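Local coordinates for putative lipoprotein (Bacteroides fragilis, PDB 3QNK) that is of unknown specificity but probably binds nutrient glycans at the outer membrane surface, as SusD-like lipoproteins do, at residues E279-F284 against R444-F449; R315-F319 against R421-P425; A179-A183 against K210-E214. One frame throughout, in Å; residues are numbered along the deposited sequence.

In the fold
Contacts 1 and 2 form one continuous buried cluster, with centres 12 Å apart; the chain loop closed by contact 2 is nested inside that closed by contact 1. They touch through a salt bridge from Arg-318 NH1 to Glu-446 OE1 (2.7 Å) and a probable hydrogen bond from Arg-315 NH1 to Ile-281 O (2.9 Å), so that helix 317-322 and the loop before it tie into both partners of contact 1. Contact 3 closes earlier in the sequence and stands apart, its centre 27 Å from that of contact 1 and 25 Å from that of contact 2. Its nearest atoms come within about 6 Å of contact 2 without touching.

Contact 1: residues E279-F284 against R444-F449; sequences ELIDAF and RIEFAF
Leu-280 reaches from helix 278-283 into the end of helix 432-446 and the turn after it. Its CB is passed by the guanidinium of Arg-444, with NH2 3.9 Å from that CB. With CG anti to the backbone N (chi1 174°), the branch leads on into the gap between the backbones, where the two methyls part. CD1 meets the Arg-444 chain at NE (3.7 Å) and the tip of Ile-445; CD2 meets the ring of Phe-449 at CZ, 3.4 Å away, the two side chains arriving from opposite directions.

Arg-444 runs extended from CG to NE, which lays one face of its guanidinium over Leu-280 CA. NE is hydrogen-bonded to Asn-45 OD1, and no hydrogen bond joins the guanidinium to helix 278-283. In the alpha-alpha superhelix of this SusD-family protein, the contact joins a short helix to the C-terminal end of a long one, and Phe-447 is the first residue to leave helical geometry.

Ile-445 supplies the second half of the packing. Its CD1 sits 3.8 Å from the centroid of the Phe-284 ring and only 5° off the ring normal, a CH-pi contact centred on the face. CG2 stays on that same face but hangs beyond the rim, 3.6 Å from Phe-284 CE1, while Ala-283 CB lies 3.8 Å from Ile-445 CD1.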
ATOM      1  N   GLU B 279      22.623 -24.750  10.444  1.00 43.98           N
ATOM      2  CA  GLU B 279      21.597 -25.679  10.975  1.00 44.66           C
ATOM      3  C   GLU B 279      20.840 -26.383   9.846  1.00 52.25           C
ATOM      4  O   GLU B 279      20.546 -27.582   9.958  1.00 54.68           O
ATOM      5  CB  GLU B 279      20.606 -24.957  11.889  1.00 44.95           C
ATOM      6  CG  GLU B 279      21.197 -24.693  13.259  1.00 45.40           C
ATOM      7  CD  GLU B 279      22.061 -23.459  13.439  1.00 60.07           C
ATOM      8  OE1 GLU B 279      22.226 -22.689  12.464  1.00 49.53           O
ATOM      9  OE2 GLU B 279      22.598 -23.284  14.559  1.00 54.63           O
ATOM     10  N   LEU B 280      20.554 -25.653   8.761  1.00 47.63           N
ATOM     11  CA  LEU B 280      19.922 -26.255   7.605  1.00 47.86           C
ATOM     12  C   LEU B 280      20.930 -27.111   6.844  1.00 54.32           C
ATOM     13  O   LEU B 280      20.576 -28.216   6.428  1.00 55.69           O
ATOM     14  CB  LEU B 280      19.305 -25.209   6.663  1.00 46.81           C
ATOM     15  CG  LEU B 280      18.731 -25.732   5.352  1.00 49.70           C
ATOM     16  CD1 LEU B 280      17.557 -26.732   5.575  1.00 48.85           C
ATOM     17  CD2 LEU B 280      18.334 -24.597   4.465  1.00 48.58           C
ATOM     18  N   ILE B 281      22.174 -26.622   6.670  1.00 48.28           N
ATOM     19  CA  ILE B 281      23.194 -27.372   5.943  1.00 46.69           C
ATOM     20  C   ILE B 281      23.403 -28.721   6.639  1.00 48.98           C
ATOM     21  O   ILE B 281      23.455 -29.762   5.965  1.00 48.85           O
ATOM     22  CB  ILE B 281      24.502 -26.528   5.780  1.00 49.05           C
ATOM     23  CG1 ILE B 281      24.460 -25.685   4.491  1.00 47.94           C
ATOM     24  CG2 ILE B 281      25.742 -27.414   5.717  1.00 50.98           C
ATOM     25  CD1 ILE B 281      23.457 -24.675   4.372  1.00 51.64           C
ATOM     26  N   ASP B 282      23.426 -28.706   7.985  1.00 43.77           N
ATOM     27  CA  ASP B 282      23.613 -29.904   8.816  1.00 43.35           C
ATOM     28  C   ASP B 282      22.504 -30.929   8.639  1.00 45.77           C
ATOM     29  O   ASP B 282      22.749 -32.117   8.859  1.00 46.90           O
ATOM     30  CB  ASP B 282      23.696 -29.509  10.302  1.00 45.57           C
ATOM     31  CG  ASP B 282      25.038 -28.912  10.751  1.00 58.41           C
ATOM     32  OD1 ASP B 282      26.036 -29.013   9.978  1.00 61.28           O
ATOM     33  OD2 ASP B 282      25.102 -28.382  11.889  1.00 54.72           O
ATOM     34  N   ALA B 283      21.279 -30.469   8.256  1.00 39.09           N
ATOM     35  CA  ALA B 283      20.094 -31.295   8.092  1.00 37.23           C
ATOM     36  C   ALA B 283      20.066 -32.069   6.740  1.00 46.99           C
ATOM     37  O   ALA B 283      19.292 -33.030   6.611  1.00 49.87           O
ATOM     38  CB  ALA B 283      18.863 -30.439   8.234  1.00 36.67           C
ATOM     39  N   PHE B 284      20.905 -31.684   5.749  1.00 42.97           N
ATOM     40  CA  PHE B 284      21.005 -32.415   4.485  1.00 42.33           C
ATOM     41  C   PHE B 284      21.809 -33.682   4.710  1.00 49.68           C
ATOM     42  O   PHE B 284      22.932 -33.637   5.197  1.00 50.66           O
ATOM     43  CB  PHE B 284      21.644 -31.577   3.377  1.00 42.84           C
ATOM     44  CG  PHE B 284      20.750 -30.518   2.803  1.00 42.46           C
ATOM     45  CD1 PHE B 284      19.868 -30.817   1.764  1.00 46.46           C
ATOM     46  CD2 PHE B 284      20.805 -29.216   3.272  1.00 41.64           C
ATOM     47  CE1 PHE B 284      19.041 -29.831   1.223  1.00 46.76           C
ATOM     48  CE2 PHE B 284      19.989 -28.224   2.726  1.00 44.04           C
ATOM     49  CZ  PHE B 284      19.103 -28.536   1.714  1.00 44.10           C
ATOM     50  N   ARG B 444      11.160 -30.327   5.669  1.00 43.68           N
ATOM     51  CA  ARG B 444      12.037 -29.190   5.777  1.00 42.28           C
ATOM     52  C   ARG B 444      12.997 -29.139   4.586  1.00 48.93           C
ATOM     53  O   ARG B 444      13.171 -28.073   4.009  1.00 52.30           O
ATOM     54  CB  ARG B 444      12.798 -29.207   7.111  1.00 38.59           C
ATOM     55  CG  ARG B 444      13.686 -27.983   7.242  1.00 42.85           C
ATOM     56  CD  ARG B 444      14.642 -28.094   8.374  1.00 47.49           C
ATOM     57  NE  ARG B 444      15.343 -26.830   8.561  1.00 55.89           N
ATOM     58  CZ  ARG B 444      16.186 -26.586   9.552  1.00 58.20           C
ATOM     59  NH1 ARG B 444      16.459 -27.524  10.446  1.00 40.57           N
ATOM     60  NH2 ARG B 444      16.776 -25.408   9.647  1.00 49.23           N
ATOM     61  N   ILE B 445      13.600 -30.272   4.215  1.00 44.13           N
ATOM     62  CA  ILE B 445      14.556 -30.355   3.124  1.00 44.07           C
ATOM     63  C   ILE B 445      13.847 -30.207   1.777  1.00 53.03           C
ATOM     64  O   ILE B 445      14.332 -29.498   0.880  1.00 56.48           O
ATOM     65  CB  ILE B 445      15.341 -31.678   3.219  1.00 46.97           C
ATOM     66  CG1 ILE B 445      16.152 -31.773   4.530  1.00 46.52           C
ATOM     67  CG2 ILE B 445      16.219 -31.925   1.989  1.00 47.93           C
ATOM     68  CD1 ILE B 445      17.257 -30.663   4.752  1.00 50.21           C
ATOM     69  N   GLU B 446      12.695 -30.864   1.636  1.00 49.12           N
ATOM     70  CA  GLU B 446      11.940 -30.818   0.402  1.00 48.56           C
ATOM     71  C   GLU B 446      11.482 -29.425   0.061  1.00 53.06           C
ATOM     72  O   GLU B 446      11.582 -28.994  -1.102  1.00 55.13           O
ATOM     73  CB  GLU B 446      10.712 -31.745   0.470  1.00 49.72           C
ATOM     74  CG  GLU B 446      10.069 -32.016  -0.894  1.00 51.06           C
ATOM     75  CD  GLU B 446      10.989 -32.642  -1.929  1.00 54.91           C
ATOM     76  OE1 GLU B 446      12.016 -33.240  -1.546  1.00 52.26           O
ATOM     77  OE2 GLU B 446      10.719 -32.477  -3.134  1.00 53.99           O
ATOM     78  N   PHE B 447      10.939 -28.740   1.069  1.00 47.01           N
ATOM     79  CA  PHE B 447      10.327 -27.442   0.842  1.00 45.30           C
ATOM     80  C   PHE B 447      11.166 -26.257   1.334  1.00 47.60           C
ATOM     81  O   PHE B 447      10.612 -25.163   1.473  1.00 48.57           O
ATOM     82  CB  PHE B 447       8.893 -27.436   1.414  1.00 45.42           C
ATOM     83  CG  PHE B 447       8.028 -28.273   0.505  1.00 45.62           C
ATOM     84  CD1 PHE B 447       7.671 -27.809  -0.761  1.00 47.21           C
ATOM     85  CD2 PHE B 447       7.653 -29.558   0.867  1.00 47.75           C
ATOM     86  CE1 PHE B 447       6.958 -28.617  -1.642  1.00 49.73           C
ATOM     87  CE2 PHE B 447       6.906 -30.358  -0.005  1.00 51.41           C
ATOM     88  CZ  PHE B 447       6.592 -29.893  -1.267  1.00 50.10           C
ATOM     89  N   ALA B 448      12.507 -26.433   1.468  1.00 40.83           N
ATOM     90  CA  ALA B 448      13.372 -25.332   1.883  1.00 39.87           C
ATOM     91  C   ALA B 448      13.292 -24.198   0.844  1.00 45.84           C
ATOM     92  O   ALA B 448      13.282 -24.473  -0.350  1.00 47.21           O
ATOM     93  CB  ALA B 448      14.804 -25.817   2.053  1.00 40.04           C
ATOM     94  N   PHE B 449      13.152 -22.946   1.293  1.00 42.01           N
ATOM     95  CA  PHE B 449      13.115 -21.718   0.463  1.00 41.22           C
ATOM     96  C   PHE B 449      11.873 -21.648  -0.382  1.00 48.98           C
ATOM     97  O   PHE B 449      11.839 -20.905  -1.370  1.00 50.77           O
ATOM     98  CB  PHE B 449      14.394 -21.518  -0.384  1.00 41.83           C
ATOM     99  CG  PHE B 449      15.593 -21.674   0.508  1.00 42.27           C
ATOM    100  CD1 PHE B 449      15.794 -20.803   1.582  1.00 44.17           C
ATOM    101  CD2 PHE B 449      16.434 -22.784   0.385  1.00 42.14           C
ATOM    102  CE1 PHE B 449      16.848 -21.004   2.480  1.00 43.92           C
ATOM    103  CE2 PHE B 449      17.466 -22.999   1.298  1.00 44.29           C
ATOM    104  CZ  PHE B 449      17.686 -22.090   2.321  1.00 42.53           C
TER

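Contact 2: residues R315-F319 against R421-P425; sequences REPRF and RVGLP
Val-422 and Leu-424 pack their methyl groups against an ion pair, Glu-316 with Arg-318, which belongs wholly to the other segment. No hydrogen bond crosses between the two segments; the Glu-316 to Arg-318 bonds lie within 315-319, and Arg-318 has further partners in Glu-442 and Glu-446. Glu-316 is the N-cap of helix 317-322: its CG lies between the backbone N and the carbonyl carbon (chi1 63°), and a bend at chi2 folds the carboxylate back toward the helix start. There OE1 accepts from the backbone N of Arg-318, 3.0 Å away, from 54° out of the carboxylate plane. Arg-318 also grips the carboxylate side-on: NE lies 3.0 Å from both OE1 and OE2 of Glu-316, using the syn lone pair of each, and NH2 makes a salt bridge to OE2. Each carboxylate oxygen thus has two donors, fixing the rotation of both groups.

The apolar side chains of 421-425 pack on one side of this pair. Val-422 CG2 lies 3.8 Å above one face of the guanidinium, offset toward its rim, while CG1 meets Arg-318 CG. Leu-424 crosses at about a right angle, bringing CD1 within 3.4 Å of Arg-318 NH2 and CD2 to Glu-316 CB.

Gly-423, between them, is the C-prime residue of the Schellman motif that ends helix 408-420. Ile-445 of helix 432-446 brings CG2 to the opposite face of the guanidinium, Glu-442 and Glu-446 take its outer nitrogens, and Tyr-224 of helix 221-225 touches both Arg-318 and Val-422.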
ATOM      1  N   ARG B 315      26.927 -35.366  -0.440  1.00 50.81           N
ATOM      2  CA  ARG B 315      25.562 -35.058  -0.005  1.00 50.02           C
ATOM      3  C   ARG B 315      24.514 -35.559  -0.981  1.00 55.89           C
ATOM      4  O   ARG B 315      24.837 -35.887  -2.131  1.00 56.17           O
ATOM      5  CB  ARG B 315      25.404 -33.540   0.170  1.00 49.06           C
ATOM      6  CG  ARG B 315      26.238 -32.914   1.278  1.00 48.74           C
ATOM      7  CD  ARG B 315      26.026 -33.483   2.675  1.00 49.08           C
ATOM      8  NE  ARG B 315      26.906 -32.762   3.579  1.00 58.72           N
ATOM      9  CZ  ARG B 315      26.488 -31.929   4.521  1.00 61.66           C
ATOM     10  NH1 ARG B 315      25.194 -31.816   4.790  1.00 40.60           N
ATOM     11  NH2 ARG B 315      27.367 -31.241   5.243  1.00 37.78           N
ATOM     12  N   GLU B 316      23.253 -35.641  -0.522  1.00 52.71           N
ATOM     13  CA  GLU B 316      22.127 -36.061  -1.368  1.00 52.76           C
ATOM     14  C   GLU B 316      21.794 -34.934  -2.416  1.00 58.34           C
ATOM     15  O   GLU B 316      22.113 -33.769  -2.150  1.00 58.03           O
ATOM     16  CB  GLU B 316      20.916 -36.416  -0.502  1.00 53.25           C
ATOM     17  CG  GLU B 316      20.372 -35.251   0.306  1.00 63.32           C
ATOM     18  CD  GLU B 316      18.949 -34.833  -0.022  1.00 78.76           C
ATOM     19  OE1 GLU B 316      18.553 -34.865  -1.214  1.00 54.83           O
ATOM     20  OE2 GLU B 316      18.232 -34.449   0.931  1.00 71.47           O
ATOM     21  N   PRO B 317      21.196 -35.241  -3.609  1.00 56.21           N
ATOM     22  CA  PRO B 317      21.011 -34.202  -4.649  1.00 55.61           C
ATOM     23  C   PRO B 317      20.383 -32.865  -4.218  1.00 56.92           C
ATOM     24  O   PRO B 317      20.792 -31.834  -4.756  1.00 57.05           O
ATOM     25  CB  PRO B 317      20.116 -34.905  -5.675  1.00 58.05           C
ATOM     26  CG  PRO B 317      20.513 -36.330  -5.592  1.00 62.10           C
ATOM     27  CD  PRO B 317      20.783 -36.571  -4.127  1.00 57.91           C
ATOM     28  N   ARG B 318      19.423 -32.857  -3.258  1.00 50.07           N
ATOM     29  CA  ARG B 318      18.726 -31.623  -2.838  1.00 46.22           C
ATOM     30  C   ARG B 318      19.682 -30.642  -2.185  1.00 51.88           C
ATOM     31  O   ARG B 318      19.404 -29.442  -2.184  1.00 52.43           O
ATOM     32  CB  ARG B 318      17.536 -31.911  -1.919  1.00 38.28           C
ATOM     33  CG  ARG B 318      16.392 -32.648  -2.611  1.00 45.81           C
ATOM     34  CD  ARG B 318      15.284 -33.066  -1.667  1.00 46.14           C
ATOM     35  NE  ARG B 318      15.742 -34.007  -0.649  1.00 55.90           N
ATOM     36  CZ  ARG B 318      14.946 -34.619   0.221  1.00 59.09           C
ATOM     37  NH1 ARG B 318      13.643 -34.414   0.196  1.00 45.90           N
ATOM     38  NH2 ARG B 318      15.449 -35.447   1.118  1.00 46.74           N
ATOM     39  N   PHE B 319      20.826 -31.128  -1.671  1.00 47.80           N
ATOM     40  CA  PHE B 319      21.821 -30.256  -1.072  1.00 45.79           C
ATOM     41  C   PHE B 319      22.405 -29.324  -2.148  1.00 51.17           C
ATOM     42  O   PHE B 319      22.344 -28.109  -1.986  1.00 50.19           O
ATOM     43  CB  PHE B 319      22.921 -31.049  -0.366  1.00 46.33           C
ATOM     44  CG  PHE B 319      24.073 -30.184   0.077  1.00 47.57           C
ATOM     45  CD1 PHE B 319      23.984 -29.417   1.240  1.00 46.88           C
ATOM     46  CD2 PHE B 319      25.236 -30.096  -0.688  1.00 50.56           C
ATOM     47  CE1 PHE B 319      25.042 -28.612   1.642  1.00 46.60           C
ATOM     48  CE2 PHE B 319      26.293 -29.274  -0.285  1.00 51.94           C
ATOM     49  CZ  PHE B 319      26.192 -28.552   0.886  1.00 47.66           C
ATOM     50  N   ARG B 421      12.786 -40.329  -4.988  1.00 51.39           N
ATOM     51  CA  ARG B 421      13.014 -39.516  -6.170  1.00 51.31           C
ATOM     52  C   ARG B 421      14.351 -38.773  -6.162  1.00 54.58           C
ATOM     53  O   ARG B 421      14.709 -38.231  -7.209  1.00 54.20           O
ATOM     54  CB  ARG B 421      11.821 -38.609  -6.550  1.00 48.69           C
ATOM     55  CG  ARG B 421      11.801 -37.296  -5.935  1.00 61.55           C
ATOM     56  CD  ARG B 421      12.301 -36.130  -6.754  1.00 56.23           C
ATOM     57  NE  ARG B 421      11.693 -34.985  -6.092  1.00 50.73           N
ATOM     58  CZ  ARG B 421      10.751 -34.247  -6.650  1.00 62.67           C
ATOM     59  NH1 ARG B 421      10.469 -34.385  -7.942  1.00 52.25           N
ATOM     60  NH2 ARG B 421      10.122 -33.324  -5.941  1.00 43.82           N
ATOM     61  N   VAL B 422      15.120 -38.829  -5.049  1.00 51.33           N
ATOM     62  CA  VAL B 422      16.459 -38.220  -4.940  1.00 50.03           C
ATOM     63  C   VAL B 422      17.522 -39.297  -4.599  1.00 56.11           C
ATOM     64  O   VAL B 422      18.609 -38.979  -4.081  1.00 58.64           O
ATOM     65  CB  VAL B 422      16.494 -37.024  -3.958  1.00 51.38           C
ATOM     66  CG1 VAL B 422      15.696 -35.851  -4.526  1.00 51.06           C
ATOM     67  CG2 VAL B 422      16.013 -37.410  -2.558  1.00 49.92           C
ATOM     68  N   GLY B 423      17.185 -40.557  -4.867  1.00 51.38           N
ATOM     69  CA  GLY B 423      18.063 -41.697  -4.621  1.00 50.80           C
ATOM     70  C   GLY B 423      18.372 -42.027  -3.174  1.00 53.37           C
ATOM     71  O   GLY B 423      19.369 -42.704  -2.890  1.00 53.65           O
ATOM     72  N   LEU B 424      17.538 -41.541  -2.245  1.00 50.89           N
ATOM     73  CA  LEU B 424      17.714 -41.789  -0.803  1.00 50.24           C
ATOM     74  C   LEU B 424      17.062 -43.114  -0.401  1.00 56.05           C
ATOM     75  O   LEU B 424      15.961 -43.411  -0.856  1.00 55.83           O
ATOM     76  CB  LEU B 424      17.176 -40.631   0.070  1.00 47.67           C
ATOM     77  CG  LEU B 424      18.071 -39.389   0.182  1.00 48.59           C
ATOM     78  CD1 LEU B 424      17.377 -38.293   0.946  1.00 45.58           C
ATOM     79  CD2 LEU B 424      19.405 -39.717   0.870  1.00 50.25           C
ATOM     80  N   PRO B 425      17.731 -43.941   0.427  1.00 55.44           N
ATOM     81  CA  PRO B 425      17.121 -45.212   0.834  1.00 56.51           C
ATOM     82  C   PRO B 425      15.851 -44.995   1.680  1.00 61.05           C
ATOM     83  O   PRO B 425      15.686 -43.970   2.317  1.00 59.75           O
ATOM     84  CB  PRO B 425      18.243 -45.899   1.620  1.00 58.40           C
ATOM     85  CG  PRO B 425      19.073 -44.815   2.123  1.00 62.13           C
ATOM     86  CD  PRO B 425      19.043 -43.751   1.076  1.00 57.23           C
TER

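Contact 3: residues A179-A183 against K210-E214; sequences ATKGA and KLGYE
A chi1 of 51° in Thr-180 holds OG1 between its backbone N and carbonyl carbon, and a chi1 of -69° in Tyr-213 sends the phenol across to meet it. The two hydroxyls come together at 3.2 Å between Thr-180 OG1 and Tyr-213 OH, with the threonine as donor. The same OG1 accepts from Ala-183 N, also at 3.2 Å and at an N-H...O angle of 154°, which makes Thr-180 the N-cap of helix 181-194.

Gly-182 lies beside this pair. Its CA sits at the edge of the Tyr-213 ring, near the ring plane, and 3.7 Å from the OH. Leu-211 CD1 approaches the same CA to 3.4 Å, so leucine and tyrosine, both from the loop after helix 198-209, reach it from directions roughly at right angles. The contact therefore ties the start of one helix to the exit of the next in the chain, while Ile-239 of strand 238-244 touches both Ala-183 and Tyr-213.

Because OG1 accepts from Ala-183 N and donates to the phenol oxygen, the three groups form a short hydrogen-bonded chain, in which the helix N-terminus may polarise the threonine hydroxyl and strengthen its bond to Tyr-213.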
ATOM      1  N   ALA B 179      -6.156 -21.886 -12.637  1.00 64.89           N
ATOM      2  CA  ALA B 179      -6.365 -22.831 -11.546  1.00 62.98           C
ATOM      3  C   ALA B 179      -7.082 -24.087 -12.057  1.00 68.78           C
ATOM      4  O   ALA B 179      -8.078 -23.991 -12.774  1.00 71.83           O
ATOM      5  CB  ALA B 179      -7.183 -22.174 -10.460  1.00 62.89           C
ATOM      6  N   THR B 180      -6.585 -25.263 -11.681  1.00 62.75           N
ATOM      7  CA  THR B 180      -7.179 -26.555 -12.067  1.00 61.04           C
ATOM      8  C   THR B 180      -7.887 -27.199 -10.893  1.00 62.92           C
ATOM      9  O   THR B 180      -7.782 -26.705  -9.759  1.00 62.14           O
ATOM     10  CB  THR B 180      -6.084 -27.502 -12.578  1.00 57.72           C
ATOM     11  OG1 THR B 180      -4.988 -27.575 -11.628  1.00 59.81           O
ATOM     12  CG2 THR B 180      -5.596 -27.110 -13.975  1.00 48.70           C
ATOM     13  N   LYS B 181      -8.578 -28.322 -11.152  1.00 58.20           N
ATOM     14  CA  LYS B 181      -9.247 -29.136 -10.144  1.00 57.72           C
ATOM     15  C   LYS B 181      -8.168 -29.609  -9.143  1.00 61.37           C
ATOM     16  O   LYS B 181      -8.349 -29.494  -7.929  1.00 59.67           O
ATOM     17  CB  LYS B 181      -9.950 -30.300 -10.854  1.00 62.35           C
ATOM     18  CG  LYS B 181     -10.956 -31.112 -10.062  1.00 74.77           C
ATOM     19  CD  LYS B 181     -11.467 -32.256 -10.953  1.00 76.38           C
ATOM     20  CE  LYS B 181     -12.933 -32.572 -10.767  1.00 98.49           C
ATOM     21  NZ  LYS B 181     -13.847 -31.451 -11.167  1.00109.66           N
ATOM     22  N   GLY B 182      -7.014 -30.003  -9.681  1.00 59.38           N
ATOM     23  CA  GLY B 182      -5.843 -30.430  -8.931  1.00 57.96           C
ATOM     24  C   GLY B 182      -5.299 -29.359  -8.024  1.00 64.04           C
ATOM     25  O   GLY B 182      -5.008 -29.637  -6.857  1.00 64.56           O
ATOM     26  N   ALA B 183      -5.180 -28.112  -8.530  1.00 60.03           N
ATOM     27  CA  ALA B 183      -4.701 -26.995  -7.715  1.00 56.76           C
ATOM     28  C   ALA B 183      -5.618 -26.788  -6.510  1.00 59.32           C
ATOM     29  O   ALA B 183      -5.128 -26.632  -5.391  1.00 58.14           O
ATOM     30  CB  ALA B 183      -4.610 -25.731  -8.556  1.00 57.74           C
ATOM     31  N   LYS B 210      -5.021 -39.186  -8.643  1.00 61.82           N
ATOM     32  CA  LYS B 210      -5.811 -39.619  -9.786  1.00 63.59           C
ATOM     33  C   LYS B 210      -5.731 -38.642 -10.982  1.00 70.14           C
ATOM     34  O   LYS B 210      -6.145 -39.007 -12.092  1.00 73.48           O
ATOM     35  CB  LYS B 210      -7.295 -39.768  -9.359  1.00 65.92           C
ATOM     36  CG  LYS B 210      -7.559 -40.813  -8.282  1.00 75.60           C
ATOM     37  CD  LYS B 210      -9.015 -40.781  -7.820  1.00 85.92           C
ATOM     38  CE  LYS B 210      -9.184 -41.419  -6.457  1.00107.16           C
ATOM     39  NZ  LYS B 210     -10.555 -41.205  -5.917  1.00117.35           N
ATOM     40  N   LEU B 211      -5.209 -37.426 -10.766  1.00 63.99           N
ATOM     41  CA  LEU B 211      -5.224 -36.369 -11.777  1.00 63.63           C
ATOM     42  C   LEU B 211      -4.008 -36.321 -12.729  1.00 67.05           C
ATOM     43  O   LEU B 211      -3.836 -35.323 -13.454  1.00 66.59           O
ATOM     44  CB  LEU B 211      -5.417 -35.011 -11.080  1.00 62.25           C
ATOM     45  CG  LEU B 211      -6.800 -34.849 -10.467  1.00 65.95           C
ATOM     46  CD1 LEU B 211      -6.867 -33.659  -9.566  1.00 63.26           C
ATOM     47  CD2 LEU B 211      -7.892 -34.843 -11.533  1.00 68.16           C
ATOM     48  N   GLY B 212      -3.246 -37.415 -12.785  1.00 62.02           N
ATOM     49  CA  GLY B 212      -2.102 -37.518 -13.680  1.00 61.55           C
ATOM     50  C   GLY B 212      -0.908 -36.614 -13.412  1.00 66.31           C
ATOM     51  O   GLY B 212      -0.199 -36.232 -14.346  1.00 66.08           O
ATOM     52  N   TYR B 213      -0.646 -36.258 -12.149  1.00 63.60           N
ATOM     53  CA  TYR B 213       0.583 -35.506 -11.886  1.00 62.51           C
ATOM     54  C   TYR B 213       1.738 -36.532 -11.745  1.00 67.15           C
ATOM     55  O   TYR B 213       1.483 -37.723 -11.585  1.00 68.85           O
ATOM     56  CB  TYR B 213       0.435 -34.596 -10.652  1.00 61.36           C
ATOM     57  CG  TYR B 213      -0.514 -33.437 -10.864  1.00 59.74           C
ATOM     58  CD1 TYR B 213      -0.127 -32.320 -11.603  1.00 60.15           C
ATOM     59  CD2 TYR B 213      -1.794 -33.456 -10.331  1.00 60.48           C
ATOM     60  CE1 TYR B 213      -1.002 -31.267 -11.835  1.00 59.06           C
ATOM     61  CE2 TYR B 213      -2.676 -32.398 -10.540  1.00 61.68           C
ATOM     62  CZ  TYR B 213      -2.277 -31.302 -11.294  1.00 67.85           C
ATOM     63  OH  TYR B 213      -3.116 -30.224 -11.480  1.00 70.27           O
ATOM     64  N   GLU B 214       2.978 -36.103 -11.867  1.00 62.84           N
ATOM     65  CA  GLU B 214       4.111 -37.021 -11.764  1.00 63.09           C
ATOM     66  C   GLU B 214       5.321 -36.280 -11.205  1.00 63.69           C
ATOM     67  O   GLU B 214       5.556 -35.131 -11.588  1.00 64.67           O
ATOM     68  CB  GLU B 214       4.415 -37.617 -13.154  1.00 66.77           C
ATOM     69  CG  GLU B 214       5.212 -38.910 -13.166  1.00 85.60           C
ATOM     70  CD  GLU B 214       5.731 -39.267 -14.547  1.00114.05           C
ATOM     71  OE1 GLU B 214       4.903 -39.400 -15.485  1.00 92.15           O
ATOM     72  OE2 GLU B 214       6.974 -39.359 -14.700  1.00112.18           O
TER